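Local coordinates for protein Rbam17540 (Bacillus amyloliquefaciens, PDB 2YOY) that probably cleaves cellulose oxidatively, as a copper-dependent lytic polysaccharide monooxygenase of the former CBM33 family, at residues A[1-13]-A[166-178]. Residues are numbered along the deposited sequence; the frame is centred on the assembly and turned at random.
With CU1 (copper (I) ion), chain C; EDO (1,2-ethanediol), chain D.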
# COMPACT_ATOMS: atom_id res chain seq x y z
N HIS A 1 -0.45 -12.97 -3.65
CA HIS A 1 0.03 -11.87 -4.51
C HIS A 1 -1.12 -11.07 -5.06
O HIS A 1 -2.10 -11.61 -5.60
CB HIS A 1 0.89 -12.39 -5.64
CG HIS A 1 2.25 -12.86 -5.18
ND1 HIS A 1 2.42 -13.91 -4.30
CD2 HIS A 1 3.50 -12.45 -5.51
CE1 HIS A 1 3.71 -14.08 -4.06
NE2 HIS A 1 4.39 -13.22 -4.79
N GLY A 2 -1.01 -9.76 -4.89
CA GLY A 2 -2.06 -8.88 -5.34
C GLY A 2 -1.73 -7.47 -4.96
O GLY A 2 -0.77 -7.25 -4.27
N TYR A 3 -2.51 -6.53 -5.47
CA TYR A 3 -2.34 -5.12 -5.20
C TYR A 3 -3.67 -4.37 -5.18
O TYR A 3 -4.69 -4.83 -5.72
CB TYR A 3 -1.41 -4.48 -6.21
CG TYR A 3 -1.79 -4.71 -7.68
CD1 TYR A 3 -2.68 -3.88 -8.31
CD2 TYR A 3 -1.21 -5.73 -8.42
CE1 TYR A 3 -3.07 -4.11 -9.64
CE2 TYR A 3 -1.57 -5.95 -9.75
CZ TYR A 3 -2.47 -5.11 -10.34
OH TYR A 3 -2.84 -5.29 -11.67
N ILE A 4 -3.64 -3.19 -4.60
CA ILE A 4 -4.84 -2.33 -4.62
C ILE A 4 -4.89 -1.59 -5.98
O ILE A 4 -3.99 -0.88 -6.34
CB ILE A 4 -4.83 -1.36 -3.41
CG1 ILE A 4 -4.84 -2.14 -2.10
CG2 ILE A 4 -5.99 -0.39 -3.51
CD1 ILE A 4 -4.65 -1.29 -0.84
N LYS A 5 -5.97 -1.84 -6.72
CA LYS A 5 -6.18 -1.34 -8.05
C LYS A 5 -7.02 -0.07 -8.10
O LYS A 5 -6.78 0.77 -8.96
CB LYS A 5 -6.88 -2.46 -8.83
CG LYS A 5 -7.41 -2.16 -10.21
CD LYS A 5 -8.10 -3.42 -10.72
CE LYS A 5 -9.34 -3.75 -9.90
NZ LYS A 5 -9.91 -5.07 -10.28
N GLU A 6 -8.01 0.06 -7.20
CA GLU A 6 -8.77 1.31 -7.00
C GLU A 6 -8.97 1.59 -5.51
O GLU A 6 -9.53 0.74 -4.83
CB GLU A 6 -10.15 1.22 -7.67
CG GLU A 6 -10.92 2.53 -7.61
CD GLU A 6 -12.38 2.37 -8.01
OE1 GLU A 6 -12.68 1.45 -8.78
OE2 GLU A 6 -13.20 3.18 -7.55
N PRO A 7 -8.46 2.73 -4.98
CA PRO A 7 -7.57 3.70 -5.67
C PRO A 7 -6.27 3.01 -6.15
O PRO A 7 -6.01 1.86 -5.78
CB PRO A 7 -7.25 4.75 -4.59
CG PRO A 7 -8.13 4.49 -3.43
CD PRO A 7 -8.58 3.03 -3.54
N VAL A 8 -5.51 3.68 -7.01
CA VAL A 8 -4.26 3.15 -7.51
C VAL A 8 -3.15 3.26 -6.47
O VAL A 8 -2.69 4.35 -6.14
CB VAL A 8 -3.85 3.91 -8.80
CG1 VAL A 8 -2.59 3.32 -9.38
CG2 VAL A 8 -5.02 3.88 -9.80
N SER A 9 -2.77 2.09 -5.97
CA SER A 9 -1.56 1.93 -5.15
C SER A 9 -0.32 2.44 -5.84
O SER A 9 -0.21 2.47 -7.03
CB SER A 9 -1.35 0.46 -4.74
OG SER A 9 -1.00 -0.42 -5.81
N ARG A 10 0.65 2.84 -5.06
CA ARG A 10 1.88 3.27 -5.63
C ARG A 10 2.53 2.22 -6.49
O ARG A 10 3.10 2.57 -7.54
CB ARG A 10 2.83 3.79 -4.48
CG ARG A 10 4.13 4.38 -4.96
CD ARG A 10 5.08 4.61 -3.77
NE ARG A 10 4.58 5.60 -2.83
CZ ARG A 10 5.11 5.88 -1.63
NH1 ARG A 10 6.22 5.27 -1.20
NH2 ARG A 10 4.54 6.83 -0.87
N ALA A 11 2.48 0.95 -6.07
CA ALA A 11 3.03 -0.13 -6.82
C ALA A 11 2.35 -0.29 -8.19
O ALA A 11 3.03 -0.41 -9.23
CB ALA A 11 2.92 -1.42 -6.04
N TYR A 12 1.02 -0.24 -8.19
CA TYR A 12 0.30 -0.33 -9.43
C TYR A 12 0.55 0.92 -10.34
O TYR A 12 0.72 0.80 -11.57
CB TYR A 12 -1.13 -0.56 -9.09
CG TYR A 12 -2.03 -0.74 -10.31
CD1 TYR A 12 -1.64 -1.52 -11.38
CD2 TYR A 12 -3.28 -0.10 -10.36
CE1 TYR A 12 -2.51 -1.67 -12.49
CE2 TYR A 12 -4.13 -0.26 -11.44
CZ TYR A 12 -3.73 -1.02 -12.49
OH TYR A 12 -4.60 -1.15 -13.55
N MET A 13 0.63 2.12 -9.72
CA MET A 13 1.02 3.32 -10.43
C MET A 13 2.37 3.12 -11.13
O MET A 13 2.56 3.58 -12.27
CB MET A 13 1.11 4.54 -9.51
CG MET A 13 1.14 5.94 -10.16
SD MET A 13 -0.54 6.34 -10.67
CE MET A 13 -1.29 6.90 -9.11
N SER A 166 3.41 -16.71 7.14
CA SER A 166 3.84 -15.60 7.97
C SER A 166 3.97 -14.30 7.14
O SER A 166 4.62 -13.39 7.56
CB SER A 166 5.16 -15.92 8.68
OG SER A 166 6.17 -16.16 7.74
N ASN A 167 3.28 -14.22 6.01
CA ASN A 167 3.43 -13.09 5.10
C ASN A 167 2.22 -12.17 5.06
O ASN A 167 1.10 -12.57 5.38
CB ASN A 167 3.64 -13.60 3.68
CG ASN A 167 4.87 -14.47 3.54
OD1 ASN A 167 4.80 -15.56 3.01
ND2 ASN A 167 6.00 -13.98 4.02
N ALA A 168 2.46 -10.96 4.57
CA ALA A 168 1.41 -9.96 4.32
C ALA A 168 1.86 -9.11 3.16
O ALA A 168 3.06 -9.04 2.86
CB ALA A 168 1.14 -9.11 5.54
N PHE A 169 0.91 -8.43 2.51
CA PHE A 169 1.21 -7.54 1.39
C PHE A 169 0.87 -6.13 1.82
O PHE A 169 -0.16 -5.92 2.48
CB PHE A 169 0.40 -7.98 0.14
CG PHE A 169 0.85 -9.32 -0.40
CD1 PHE A 169 0.48 -10.48 0.25
CD2 PHE A 169 1.74 -9.39 -1.46
CE1 PHE A 169 0.96 -11.70 -0.19
CE2 PHE A 169 2.18 -10.61 -1.93
CZ PHE A 169 1.81 -11.75 -1.28
N TYR A 170 1.79 -5.20 1.51
CA TYR A 170 1.78 -3.83 1.98
C TYR A 170 1.67 -2.92 0.78
O TYR A 170 2.55 -2.89 -0.03
CB TYR A 170 3.08 -3.51 2.78
CG TYR A 170 3.16 -4.30 4.05
CD1 TYR A 170 3.65 -5.62 4.04
CD2 TYR A 170 2.71 -3.78 5.24
CE1 TYR A 170 3.64 -6.37 5.20
CE2 TYR A 170 2.73 -4.50 6.41
CZ TYR A 170 3.21 -5.79 6.39
OH TYR A 170 3.14 -6.48 7.59
N ASN A 171 0.57 -2.17 0.66
CA ASN A 171 0.41 -1.26 -0.45
C ASN A 171 0.09 0.15 0.04
O ASN A 171 -1.01 0.43 0.56
CB ASN A 171 -0.72 -1.67 -1.39
CG ASN A 171 -0.37 -2.73 -2.46
OD1 ASN A 171 -1.18 -2.93 -3.37
ND2 ASN A 171 0.75 -3.43 -2.32
N VAL A 172 1.04 1.05 -0.17
CA VAL A 172 0.84 2.43 0.08
C VAL A 172 0.18 3.08 -1.10
O VAL A 172 0.39 2.69 -2.26
CB VAL A 172 2.14 3.21 0.50
CG1 VAL A 172 2.64 2.66 1.80
CG2 VAL A 172 3.21 3.14 -0.57
N ILE A 173 -0.67 4.05 -0.78
CA ILE A 173 -1.45 4.83 -1.74
C ILE A 173 -1.22 6.33 -1.47
O ILE A 173 -1.50 6.85 -0.38
CB ILE A 173 -2.97 4.53 -1.63
CG1 ILE A 173 -3.27 3.04 -1.71
CG2 ILE A 173 -3.73 5.25 -2.72
CD1 ILE A 173 -4.60 2.72 -1.12
N ASP A 174 -0.74 7.05 -2.48
CA ASP A 174 -0.53 8.50 -2.35
C ASP A 174 -1.80 9.26 -2.75
O ASP A 174 -2.33 9.07 -3.84
CB ASP A 174 0.64 8.93 -3.23
CG ASP A 174 1.92 8.21 -2.86
OD1 ASP A 174 2.53 8.61 -1.83
OD2 ASP A 174 2.31 7.23 -3.57
N VAL A 175 -2.31 10.07 -1.84
CA VAL A 175 -3.58 10.74 -2.07
C VAL A 175 -3.49 12.23 -1.76
O VAL A 175 -2.70 12.70 -0.92
CB VAL A 175 -4.76 10.09 -1.26
CG1 VAL A 175 -4.92 8.61 -1.65
CG2 VAL A 175 -4.55 10.27 0.25
N ASN A 176 -4.31 12.96 -2.49
CA ASN A 176 -4.58 14.34 -2.15
C ASN A 176 -5.97 14.36 -1.59
O ASN A 176 -6.96 14.11 -2.31
CB ASN A 176 -4.47 15.20 -3.39
CG ASN A 176 -4.84 16.64 -3.11
OD1 ASN A 176 -4.28 17.25 -2.21
ND2 ASN A 176 -5.77 17.18 -3.86
N LEU A 177 -6.06 14.65 -0.30
CA LEU A 177 -7.31 14.56 0.43
C LEU A 177 -8.09 15.84 0.30
O LEU A 177 -7.62 16.89 0.68
CB LEU A 177 -7.06 14.22 1.90
CG LEU A 177 -8.05 13.51 2.82
CD1 LEU A 177 -9.16 12.69 2.17
CD2 LEU A 177 -7.29 12.73 3.87
N THR A 178 -9.31 15.67 -0.21
CA THR A 178 -10.31 16.69 -0.60
C THR A 178 -9.78 17.84 -1.43
O THR A 178 -9.37 17.61 -2.58
CB THR A 178 -11.21 17.05 0.58
OG1 THR A 178 -11.69 15.81 1.16
CG2 THR A 178 -12.40 17.89 0.11
CU CU1 C . 0.94 -14.65 -3.31
C1 EDO D . 1.93 -15.77 0.16
O1 EDO D . 2.39 -15.98 1.50
C2 EDO D . 2.81 -16.44 -0.89
O2 EDO D . 4.18 -16.05 -0.79
O HOH W 1 1.60 -5.94 -3.82
O HOH W 2 -0.74 5.90 -5.12
O HOH W 3 1.85 0.45 -3.22
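Arg10 and Asp174 form a side-on salt bridge at the start of helix 10-21. Arg10 NE donates to Asp174 OD2 and Arg10 NH2 to Asp174 OD1, both over 2.9 Å, each oxygen using its syn lone pair, with the guanidinium and carboxylate planes only 9° apart. Arg10 CG stands anti to its backbone nitrogen (chi1 -176°), and a bend at chi3 brings the guanidinium over Val172 CG2, whose compact methyl suits the flat face. Tyr153 also bonds Asp174 OD1. A leucine in place of Arg10 would probably leave the buried Asp174 carboxylate without its charged mate.

Backbone groups are tied too. Arg10 N donates to Val172 O (2.8 Å), and Asn171 OD1 receives Ile4 N at 2.8 Å in its carbonyl plane. An amide suits this place because it accepts through OD1 while ND2 donates to Tyr170 O and to a water bound to Gly2 O. Ser9 OG, at the N-cap, accepts from Tyr12 N.

Apolar contact comes from Ile173, whose CD1 meets Ile4 CD1 at 4.0 Å while CG2 packs on Pro7.

At the copper end, Phe169 turns its edge to the His1 ring, centroids 5.2 Å apart, and Phe169 CZ lies 3.6 Å from the copper. His1 N and ND1, with His98, complete the histidine brace of this enzyme family, and Gln65 bonds His1 NE2. Phe169 thus brings carbon and no donor atom to the copper's side, while polar bonds and the ion pair hold the far end of the contact.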